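Local coordinates for prenyltransference for protein (Lavandula lanata, PDB 5HC8) that probably joins two molecules of dimethylallyl diphosphate head-to-middle to make lavandulyl diphosphate, as a prenyltransferase of the undecaprenyl diphosphate synthase family, at residues E171-F174 and E175-M179; L232-Y235 and R236-R240. All coordinates share one frame; numbering follows the deposited sequence.

Contact 1: E171-F174 and E175-M179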
ATOM      1  N   GLU A 171      -8.934  -3.590 -14.370  1.00 34.42           N
ATOM      2  CA  GLU A 171      -8.040  -2.570 -13.774  1.00 32.59           C
ATOM      3  C   GLU A 171      -8.125  -1.240 -14.417  1.00 29.56           C
ATOM      4  O   GLU A 171      -8.147  -0.162 -13.774  1.00 33.97           O
ATOM      5  CB  GLU A 171      -6.542  -2.950 -13.789  1.00 32.08           C
ATOM      6  CG  GLU A 171      -6.166  -3.853 -12.713  1.00 39.96           C
ATOM      7  CD  GLU A 171      -4.714  -4.249 -12.791  1.00 42.82           C
ATOM      8  OE1 GLU A 171      -3.889  -3.415 -12.492  1.00 40.80           O
ATOM      9  OE2 GLU A 171      -4.419  -5.381 -13.217  1.00 52.93           O
ATOM     10  N   ALA A 172      -8.028  -1.261 -15.749  1.00 32.92           N
ATOM     11  CA  ALA A 172      -7.937  -0.022 -16.443  1.00 27.91           C
ATOM     12  C   ALA A 172      -9.185   0.819 -16.245  1.00 29.66           C
ATOM     13  O   ALA A 172      -9.147   2.037 -16.135  1.00 26.55           O
ATOM     14  CB  ALA A 172      -7.677  -0.283 -17.946  1.00 35.50           C
ATOM     15  N   THR A 173     -10.341   0.175 -16.225  1.00 30.67           N
ATOM     16  CA  THR A 173     -11.569   0.950 -15.986  1.00 33.28           C
ATOM     17  C   THR A 173     -11.569   1.547 -14.573  1.00 31.11           C
ATOM     18  O   THR A 173     -11.890   2.701 -14.337  1.00 29.76           O
ATOM     19  CB  THR A 173     -12.801   0.011 -16.178  1.00 37.58           C
ATOM     20  OG1 THR A 173     -12.792  -0.439 -17.555  1.00 40.76           O
ATOM     21  CG2 THR A 173     -14.073   0.776 -15.893  1.00 41.06           C
ATOM     22  N   PHE A 174     -11.091   0.743 -13.644  1.00 31.88           N
ATOM     23  CA  PHE A 174     -11.101   1.189 -12.252  1.00 31.10           C
ATOM     24  C   PHE A 174     -10.165   2.359 -12.087  1.00 29.78           C
ATOM     25  O   PHE A 174     -10.528   3.407 -11.577  1.00 30.52           O
ATOM     26  CB  PHE A 174     -10.834   0.000 -11.322  1.00 31.69           C
ATOM     27  CG  PHE A 174     -11.285   0.267  -9.924  1.00 31.11           C
ATOM     28  CD1 PHE A 174     -10.506   1.030  -9.095  1.00 30.37           C
ATOM     29  CD2 PHE A 174     -12.535  -0.150  -9.499  1.00 33.31           C
ATOM     30  CE1 PHE A 174     -10.931   1.328  -7.819  1.00 33.30           C
ATOM     31  CE2 PHE A 174     -12.968   0.134  -8.200  1.00 30.55           C
ATOM     32  CZ  PHE A 174     -12.182   0.925  -7.393  1.00 33.77           C
ATOM     33  N   GLU A 175      -9.026   2.277 -12.754  1.00 32.06           N
ATOM     34  CA  GLU A 175      -8.028   3.328 -12.775  1.00 32.42           C
ATOM     35  C   GLU A 175      -8.546   4.645 -13.319  1.00 32.81           C
ATOM     36  O   GLU A 175      -8.264   5.718 -12.799  1.00 33.28           O
ATOM     37  CB  GLU A 175      -6.864   2.721 -13.584  1.00 39.52           C
ATOM     38  CG  GLU A 175      -5.548   3.424 -13.838  1.00 41.42           C
ATOM     39  CD  GLU A 175      -4.600   3.276 -12.714  1.00 37.07           C
ATOM     40  OE1 GLU A 175      -3.935   2.209 -12.498  1.00 27.73           O
ATOM     41  OE2 GLU A 175      -4.590   4.293 -12.014  1.00 40.26           O
ATOM     42  N   GLN A 176      -9.396   4.610 -14.354  1.00 33.35           N
ATOM     43  CA  GLN A 176      -9.864   5.881 -14.965  1.00 31.27           C
ATOM     44  C   GLN A 176     -10.891   6.622 -14.098  1.00 29.43           C
ATOM     45  O   GLN A 176     -11.245   7.761 -14.355  1.00 30.36           O
ATOM     46  CB  GLN A 176     -10.593   5.624 -16.313  1.00 40.56           C
ATOM     47  CG  GLN A 176      -9.860   4.831 -17.377  1.00 53.54           C
ATOM     48  CD  GLN A 176     -10.861   4.225 -18.403  1.00 65.55           C
ATOM     49  OE1 GLN A 176     -11.991   4.726 -18.573  1.00 80.69           O
ATOM     50  NE2 GLN A 176     -10.458   3.143 -19.069  1.00 73.27           N
ATOM     51  N   HIS A 177     -11.331   5.989 -13.009  1.00 29.55           N
ATOM     52  CA  HIS A 177     -12.279   6.657 -12.082  1.00 28.16           C
ATOM     53  C   HIS A 177     -11.689   7.117 -10.760  1.00 28.54           C
ATOM     54  O   HIS A 177     -12.401   7.712  -9.932  1.00 29.23           O
ATOM     55  CB  HIS A 177     -13.433   5.680 -11.891  1.00 30.28           C
ATOM     56  CG  HIS A 177     -14.240   5.512 -13.141  1.00 31.76           C
ATOM     57  ND1 HIS A 177     -14.024   4.491 -14.039  1.00 34.10           N
ATOM     58  CD2 HIS A 177     -15.201   6.307 -13.684  1.00 36.54           C
ATOM     59  CE1 HIS A 177     -14.862   4.629 -15.061  1.00 36.79           C
ATOM     60  NE2 HIS A 177     -15.587   5.718 -14.861  1.00 35.46           N
ATOM     61  N   LEU A 178     -10.387   6.893 -10.570  1.00 27.64           N
ATOM     62  CA  LEU A 178      -9.715   7.435  -9.377  1.00 27.88           C
ATOM     63  C   LEU A 178      -9.392   8.850  -9.599  1.00 30.21           C
ATOM     64  O   LEU A 178      -9.430   9.351 -10.756  1.00 29.97           O
ATOM     65  CB  LEU A 178      -8.415   6.631  -9.104  1.00 26.08           C
ATOM     66  CG  LEU A 178      -8.736   5.176  -8.765  1.00 24.57           C
ATOM     67  CD1 LEU A 178      -7.501   4.310  -8.981  1.00 27.59           C
ATOM     68  CD2 LEU A 178      -9.159   5.049  -7.283  1.00 23.26           C
ATOM     69  N   MET A 179      -9.027   9.513  -8.504  1.00 27.45           N
ATOM     70  CA  MET A 179      -8.591  10.887  -8.514  1.00 27.12           C
ATOM     71  C   MET A 179      -7.296  11.109  -9.256  1.00 26.00           C
ATOM     72  O   MET A 179      -7.060  12.230  -9.689  1.00 24.75           O
ATOM     73  CB  MET A 179      -8.522  11.473  -7.093  1.00 28.69           C
ATOM     74  CG  MET A 179      -9.904  11.696  -6.492  1.00 31.28           C
ATOM     75  SD  MET A 179      -9.828  12.392  -4.825  1.00 31.86           S
ATOM     76  CE  MET A 179     -10.136  10.941  -3.869  1.00 33.64           C
TER
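H177 turns its imidazole back along the helix and lies alongside T173, both side chains pointing the same way. Its ND1 donates to the backbone O of T173 over 2.8 Å, with an N-H...O angle of 159°. The acceptor sits at the ring edge, close to the ring plane, while the donor is tilted from the carbonyl plane. NE2 is hydrogen-bonded to K158 NZ, and the two bonds together hold the ring's rotation. CE1 of H177 comes to 4.0 Å from CG2 of T173. A chi1 of -62° sets T173 OG1 beside its backbone N, hydrogen-bonded to D170 OD1, and swings the methyl round to the imidazole.

Residues 171-176 make up a short helix, and the chain runs on from it into a loop. The regular pattern holds from E175 N to E171 O (2.8 Å) and from Q176 N to A172 O (3.1 Å). It then tightens: H177 N hydrogen-bonds to F174 O at 3.1 Å, three residues back. Q176 runs its extended chain past the carbonyl of A172, with CG 3.1 Å from that O.

On the buried side F174 and L178 meet at a slant, CE1 to CD2 at 4.2 Å. F174 also stacks on W206, whose NE1 is hydrogen-bonded to E175 OE1. E171 reaches across the dimer interface to a salt bridge with R145 of the second subunit.

Contact 2: L232-Y235 and R236-R240; sequences LASY and RCRYR
R238 folds back on the end of its helix and grips the hydroxyl of S234 side-on with two nitrogens. NE lies 3.2 Å and NH2 3.0 Å from S234 OG, and both bonds end on that one oxygen. The hydroxyl sits at the guanidinium edge, only 8° out of its plane. The bend of the arginine at chi2 (-73°) carries the group back over the last turn, where CG also passes 3.3 Å from S234 O. Other N-H groups are used as well: NH1 makes a salt bridge to E212, and NH2 also hydrogen-bonds to F213 O.

The backbone beneath is the C-terminal turn of helix 225-237. R236 N bonds to L232 O at 2.9 Å and C237 N to A233 O at 3.2 Å. R238 N then reaches only three residues back, to Y235 O at 2.9 Å, from above the carbonyl plane. Here the chain leaves the helix.

R240 comes back toward Y235 from the following loop. Its NH1 stands at the edge of the phenol ring, 2.9 Å from Y235 OH, and the ring and guanidinium planes are 66° apart. NH1 forms a salt bridge with D189, and NH2 hydrogen-bonds to F210 O. R236 instead lays one guanidinium face toward the backbone of L232 and A233. Y239 O accepts a hydrogen bond from R199 of the second subunit, a residue of the ISY pocket.

R238 and R240, in the chain that follows the helix, tie this end to strand 212-215 and the loops of D189 and F210. The acids E212 and D189 probably balance the two positive charges. With the carbonyls of F213 and F210 they fix how the guanidinium groups are turned.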
ATOM      1  N   LEU A 232      16.364   9.510  -4.771  1.00 27.92           N
ATOM      2  CA  LEU A 232      16.571   9.128  -6.163  1.00 28.13           C
ATOM      3  C   LEU A 232      17.758   8.146  -6.383  1.00 28.10           C
ATOM      4  O   LEU A 232      17.675   7.266  -7.226  1.00 30.07           O
ATOM      5  CB  LEU A 232      16.754  10.315  -7.057  1.00 32.96           C
ATOM      6  CG  LEU A 232      15.568  10.986  -7.720  1.00 44.33           C
ATOM      7  CD1 LEU A 232      14.218  10.443  -7.385  1.00 46.07           C
ATOM      8  CD2 LEU A 232      15.582  12.472  -7.408  1.00 47.23           C
ATOM      9  N   ALA A 233      18.838   8.344  -5.658  1.00 29.92           N
ATOM     10  CA  ALA A 233      20.003   7.478  -5.700  1.00 28.59           C
ATOM     11  C   ALA A 233      19.638   6.103  -5.162  1.00 28.24           C
ATOM     12  O   ALA A 233      20.132   5.108  -5.667  1.00 28.97           O
ATOM     13  CB  ALA A 233      21.119   8.078  -4.878  1.00 29.46           C
ATOM     14  N   SER A 234      18.870   6.027  -4.063  1.00 27.59           N
ATOM     15  CA  SER A 234      18.401   4.729  -3.589  1.00 30.21           C
ATOM     16  C   SER A 234      17.580   4.050  -4.687  1.00 31.15           C
ATOM     17  O   SER A 234      17.766   2.820  -4.952  1.00 31.27           O
ATOM     18  CB  SER A 234      17.651   4.889  -2.241  1.00 30.50           C
ATOM     19  OG  SER A 234      17.021   3.709  -1.759  1.00 29.40           O
ATOM     20  N   TYR A 235      16.666   4.835  -5.308  1.00 27.27           N
ATOM     21  CA  TYR A 235      15.856   4.378  -6.412  1.00 29.90           C
ATOM     22  C   TYR A 235      16.688   3.748  -7.524  1.00 33.05           C
ATOM     23  O   TYR A 235      16.394   2.655  -7.965  1.00 29.17           O
ATOM     24  CB  TYR A 235      15.011   5.488  -7.001  1.00 30.44           C
ATOM     25  CG  TYR A 235      14.105   5.041  -8.101  1.00 28.74           C
ATOM     26  CD1 TYR A 235      12.916   4.328  -7.807  1.00 27.26           C
ATOM     27  CD2 TYR A 235      14.421   5.267  -9.441  1.00 28.04           C
ATOM     28  CE1 TYR A 235      12.113   3.902  -8.787  1.00 26.49           C
ATOM     29  CE2 TYR A 235      13.573   4.838 -10.436  1.00 28.76           C
ATOM     30  CZ  TYR A 235      12.445   4.158 -10.094  1.00 27.20           C
ATOM     31  OH  TYR A 235      11.617   3.731 -11.072  1.00 32.44           O
ATOM     32  N   ARG A 236      17.692   4.464  -8.000  1.00 31.56           N
ATOM     33  CA  ARG A 236      18.514   3.923  -9.081  1.00 36.92           C
ATOM     34  C   ARG A 236      19.250   2.627  -8.696  1.00 36.65           C
ATOM     35  O   ARG A 236      19.470   1.786  -9.542  1.00 35.57           O
ATOM     36  CB  ARG A 236      19.525   4.981  -9.569  1.00 40.92           C
ATOM     37  CG  ARG A 236      18.933   6.255 -10.182  1.00 52.78           C
ATOM     38  CD  ARG A 236      20.059   7.148 -10.737  1.00 64.59           C
ATOM     39  NE  ARG A 236      19.908   8.582 -10.404  1.00 82.99           N
ATOM     40  CZ  ARG A 236      20.663   9.293  -9.539  1.00 84.00           C
ATOM     41  NH1 ARG A 236      21.688   8.758  -8.862  1.00 76.57           N
ATOM     42  NH2 ARG A 236      20.395  10.587  -9.352  1.00 92.50           N
ATOM     43  N   CYS A 237      19.644   2.463  -7.441  1.00 39.22           N
ATOM     44  CA  CYS A 237      20.141   1.180  -6.985  1.00 44.07           C
ATOM     45  C   CYS A 237      19.083   0.065  -6.782  1.00 46.25           C
ATOM     46  O   CYS A 237      19.443  -1.063  -6.583  1.00 50.03           O
ATOM     47  CB  CYS A 237      20.913   1.365  -5.695  1.00 46.41           C
ATOM     48  SG  CYS A 237      22.312   2.449  -5.943  1.00 59.61           S
ATOM     49  N   ARG A 238      17.793   0.329  -6.858  1.00 46.31           N
ATOM     50  CA  ARG A 238      16.814  -0.773  -6.709  1.00 44.06           C
ATOM     51  C   ARG A 238      16.708  -1.661  -7.991  1.00 48.56           C
ATOM     52  O   ARG A 238      16.702  -1.154  -9.112  1.00 49.25           O
ATOM     53  CB  ARG A 238      15.399  -0.259  -6.445  1.00 45.80           C
ATOM     54  CG  ARG A 238      15.205   0.838  -5.378  1.00 39.15           C
ATOM     55  CD  ARG A 238      15.369   0.249  -4.027  1.00 36.13           C
ATOM     56  NE  ARG A 238      15.286   1.265  -3.004  1.00 31.21           N
ATOM     57  CZ  ARG A 238      14.214   1.555  -2.265  1.00 29.22           C
ATOM     58  NH1 ARG A 238      13.027   0.966  -2.414  1.00 26.47           N
ATOM     59  NH2 ARG A 238      14.347   2.473  -1.345  1.00 30.19           N
ATOM     60  N   TYR A 239      16.580  -2.968  -7.781  1.00 45.73           N
ATOM     61  CA  TYR A 239      16.205  -3.922  -8.839  1.00 54.97           C
ATOM     62  C   TYR A 239      14.697  -4.128  -8.737  1.00 55.30           C
ATOM     63  O   TYR A 239      14.230  -4.579  -7.689  1.00 48.82           O
ATOM     64  CB  TYR A 239      16.924  -5.297  -8.732  1.00 55.18           C
ATOM     65  CG  TYR A 239      16.345  -6.248  -9.769  1.00 64.64           C
ATOM     66  CD1 TYR A 239      16.692  -6.130 -11.123  1.00 66.48           C
ATOM     67  CD2 TYR A 239      15.361  -7.194  -9.411  1.00 68.57           C
ATOM     68  CE1 TYR A 239      16.120  -6.958 -12.083  1.00 71.71           C
ATOM     69  CE2 TYR A 239      14.779  -8.021 -10.359  1.00 67.38           C
ATOM     70  CZ  TYR A 239      15.161  -7.906 -11.691  1.00 75.64           C
ATOM     71  OH  TYR A 239      14.566  -8.735 -12.615  1.00 67.49           O
ATOM     72  N   ARG A 240      13.966  -3.796  -9.810  1.00 56.00           N
ATOM     73  CA  ARG A 240      12.484  -3.942  -9.881  1.00 56.80           C
ATOM     74  C   ARG A 240      12.153  -5.158 -10.771  1.00 59.45           C
ATOM     75  O   ARG A 240      12.466  -5.179 -11.973  1.00 53.17           O
ATOM     76  CB  ARG A 240      11.821  -2.660 -10.443  1.00 58.95           C
ATOM     77  CG  ARG A 240      12.396  -1.293  -9.955  1.00 59.07           C
ATOM     78  CD  ARG A 240      11.612  -0.094 -10.537  1.00 57.71           C
ATOM     79  NE  ARG A 240      10.248  -0.007  -9.963  1.00 55.81           N
ATOM     80  CZ  ARG A 240       9.295   0.879 -10.308  1.00 55.37           C
ATOM     81  NH1 ARG A 240       9.476   1.779 -11.293  1.00 46.54           N
ATOM     82  NH2 ARG A 240       8.129   0.853  -9.683  1.00 49.25           N
TER

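Contacts 1 and 2 each close a helix at its C-terminal end, but on different helices, 171-176 and 225-237. Their centres are 28 Å apart and they do not touch. Both are partly buried, lie toward the periphery of the chain and reach the second subunit. Contact 1 packs its apolar side on helix 144-160 and W206, and meets the partner chain through acidic side chains and apolar packing. Contact 2 is richer in arginine and is turned to the edge of the parallel sheet, at strands 190-193 and 212-215. Charge pairing within its own chain weighs more there than apolar packing does. Contact 2 also lies nearer a bound ISY ligand.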